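Local coordinates for cobalamin (Vitamin B12) biosynthesis CbiX protein (Marinobacter aquaeolei, PDB 3LYH), which probably acts in cobalamin (vitamin B12) biosynthesis as a metal-binding lyase of the chelatase clan, at residues I113-V116 with V117-E120. Sequence-based numbering, arbitrary orientation.
Sequences IRDV and VKEE
Val117 sits one turn on from Ile113 in the helix 107-125, an alpha-helix that projects from the body of the chain and lies against the second subunit. The backbone N of Val117 donates to Ile113 O at 2.9 Å, and beside this bond the branch CG2 of Val117 faces CG2 of Ile113 at 4.3 Å, a light apolar touch. Both residues belong to the helix face turned to the neighbouring chain: Ile113 packs on Ile103 and Val117 on Ile35 of the second subunit.

Lys118 repeats the i to i+4 bond, its N reaching Arg114 O at 2.9 Å and nearly straight, with an N-H...O angle of 167°. Its chain runs outward, leaning back over the preceding turn: CG lies 3.4 Å from Arg114 O, and the bend at chi3 (69°) sets the ammonium group to one side of the side chains of Arg114 and Asp115. NZ ends 4.7 Å from Asp115 OD1, too far for contact, but Lys118 is modelled in two conformations and this distance holds for one of them.

Glu119 makes the longest of the four backbone bonds, N to Asp115 O at 3.2 Å, the donor tilted 25° from the carbonyl plane. Beyond CG its chain is extended, and the carboxylate is taken up by the second subunit, OE2 in a salt bridge with Arg108 and OE1 in a hydrogen bond from Asn106. Glu120 is buried, its carboxylate shared between Arg98 of the second subunit and Arg123 of its own chain; both carboxylates of this turn thus reach arginines of the second subunit. Glu120 N bonds to Val116 O in the carbonyl plane, and Glu120 CG rests 3.4 Å from that same oxygen.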
ATOM      1  N   ILE B 113      -7.047   5.956  -3.678  1.00 10.81           N
ATOM      2  CA  ILE B 113      -7.885   4.818  -3.290  1.00 10.36           C
ATOM      3  C   ILE B 113      -9.359   5.066  -3.625  1.00  8.55           C
ATOM      4  O   ILE B 113     -10.047   4.227  -4.180  1.00 10.45           O
ATOM      5  CB  ILE B 113      -7.673   4.441  -1.777  1.00 10.20           C
ATOM      6  CG1 ILE B 113      -6.286   3.855  -1.582  1.00 11.68           C
ATOM      7  CG2 ILE B 113      -8.763   3.503  -1.276  1.00 13.56           C
ATOM      8  CD1 ILE B 113      -5.855   3.749  -0.109  1.00 12.29           C
ATOM      9  N   ARG B 114      -9.841   6.262  -3.329  1.00 10.42           N
ATOM     10  CA  ARG B 114     -11.210   6.630  -3.691  1.00  9.10           C
ATOM     11  C   ARG B 114     -11.416   6.483  -5.210  1.00  6.25           C
ATOM     12  O   ARG B 114     -12.436   5.999  -5.659  1.00  9.04           O
ATOM     13  CB  ARG B 114     -11.529   8.070  -3.271  1.00 11.11           C
ATOM     14  CG  ARG B 114     -12.945   8.448  -3.473  1.00 10.29           C
ATOM     15  CD  ARG B 114     -13.224   9.881  -3.131  1.00 24.68           C
ATOM     16  NE  ARG B 114     -12.378  10.768  -3.911  1.00 26.60           N
ATOM     17  CZ  ARG B 114     -12.254  12.070  -3.671  1.00 28.65           C
ATOM     18  NH1 ARG B 114     -12.929  12.651  -2.679  1.00 34.42           N
ATOM     19  NH2 ARG B 114     -11.445  12.790  -4.429  1.00 32.62           N
ATOM     20  N   ASP B 115     -10.465   6.996  -5.972  1.00  9.97           N
ATOM     21  CA  ASP B 115     -10.558   6.939  -7.426  1.00  9.72           C
ATOM     22  C   ASP B 115     -10.634   5.483  -7.936  1.00  9.62           C
ATOM     23  O   ASP B 115     -11.434   5.163  -8.816  1.00 10.28           O
ATOM     24  CB  ASP B 115      -9.389   7.671  -8.074  1.00 10.81           C
ATOM     25  CG  ASP B 115      -9.403   9.188  -7.822  1.00 16.44           C
ATOM     26  OD1 ASP B 115     -10.464   9.782  -7.458  1.00 16.24           O
ATOM     27  OD2 ASP B 115      -8.291   9.771  -7.963  1.00 23.34           O
ATOM     28  N   VAL B 116      -9.850   4.588  -7.333  1.00  9.38           N
ATOM     29  CA  VAL B 116      -9.894   3.172  -7.679  1.00 10.63           C
ATOM     30  C   VAL B 116     -11.237   2.570  -7.294  1.00  8.66           C
ATOM     31  O   VAL B 116     -11.833   1.816  -8.072  1.00 10.67           O
ATOM     32  CB  VAL B 116      -8.759   2.383  -6.994  1.00 11.21           C
ATOM     33  CG1 VAL B 116      -8.873   0.856  -7.196  1.00 10.53           C
ATOM     34  CG2 VAL B 116      -7.404   2.869  -7.539  1.00 12.23           C
ATOM     35  N   VAL B 117     -11.718   2.896  -6.082  1.00  9.64           N
ATOM     36  CA  VAL B 117     -12.999   2.382  -5.610  1.00 10.08           C
ATOM     37  C   VAL B 117     -14.155   2.826  -6.536  1.00  9.26           C
ATOM     38  O   VAL B 117     -15.045   2.007  -6.876  1.00 13.49           O
ATOM     39  CB  VAL B 117     -13.316   2.758  -4.157  1.00  9.81           C
ATOM     40  CG1 VAL B 117     -14.736   2.375  -3.804  1.00 14.14           C
ATOM     41  CG2 VAL B 117     -12.328   2.078  -3.204  1.00 12.53           C
ATOM     42  N   LYS B 118     -14.141   4.079  -6.998  1.00 11.09           N
ATOM     43  CA  LYS B 118     -15.105   4.547  -8.018  0.50 11.62           C
ATOM     44  C   LYS B 118     -15.072   3.719  -9.312  1.00 10.75           C
ATOM     45  O   LYS B 118     -16.122   3.414  -9.852  1.00 12.43           O
ATOM     46  CB  LYS B 118     -14.902   6.036  -8.326  0.50 11.49           C
ATOM     47  CG  LYS B 118     -15.291   6.950  -7.168  0.50 15.81           C
ATOM     48  CD  LYS B 118     -14.746   8.414  -7.271  0.50 17.71           C
ATOM     49  CE  LYS B 118     -15.386   9.247  -8.401  0.50 21.35           C
ATOM     50  NZ  LYS B 118     -14.967  10.728  -8.389  0.50 14.67           N
ATOM     51  N   GLU B 119     -13.872   3.385  -9.800  1.00 11.31           N
ATOM     52  CA  GLU B 119     -13.741   2.524 -10.975  1.00 12.34           C
ATOM     53  C   GLU B 119     -14.370   1.155 -10.682  1.00 12.82           C
ATOM     54  O   GLU B 119     -15.090   0.639 -11.522  1.00 11.83           O
ATOM     55  CB  GLU B 119     -12.294   2.306 -11.405  1.00 13.78           C
ATOM     56  CG  GLU B 119     -11.537   3.500 -11.881  1.00 19.60           C
ATOM     57  CD  GLU B 119     -10.035   3.203 -12.151  1.00 22.08           C
ATOM     58  OE1 GLU B 119      -9.496   2.111 -11.810  1.00 24.88           O
ATOM     59  OE2 GLU B 119      -9.387   4.121 -12.707  1.00 25.64           O
ATOM     60  N   GLU B 120     -14.129   0.608  -9.487  1.00 10.32           N
ATOM     61  CA  GLU B 120     -14.669  -0.718  -9.170  1.00  9.22           C
ATOM     62  C   GLU B 120     -16.175  -0.709  -9.000  1.00 10.19           C
ATOM     63  O   GLU B 120     -16.856  -1.656  -9.346  1.00 10.80           O
ATOM     64  CB  GLU B 120     -13.960  -1.304  -7.932  1.00  9.05           C
ATOM     65  CG  GLU B 120     -12.477  -1.537  -8.138  1.00 10.34           C
ATOM     66  CD  GLU B 120     -12.116  -2.688  -9.099  1.00 13.18           C
ATOM     67  OE1 GLU B 120     -13.018  -3.359  -9.627  1.00 13.48           O
ATOM     68  OE2 GLU B 120     -10.917  -2.900  -9.341  1.00 17.27           O
TER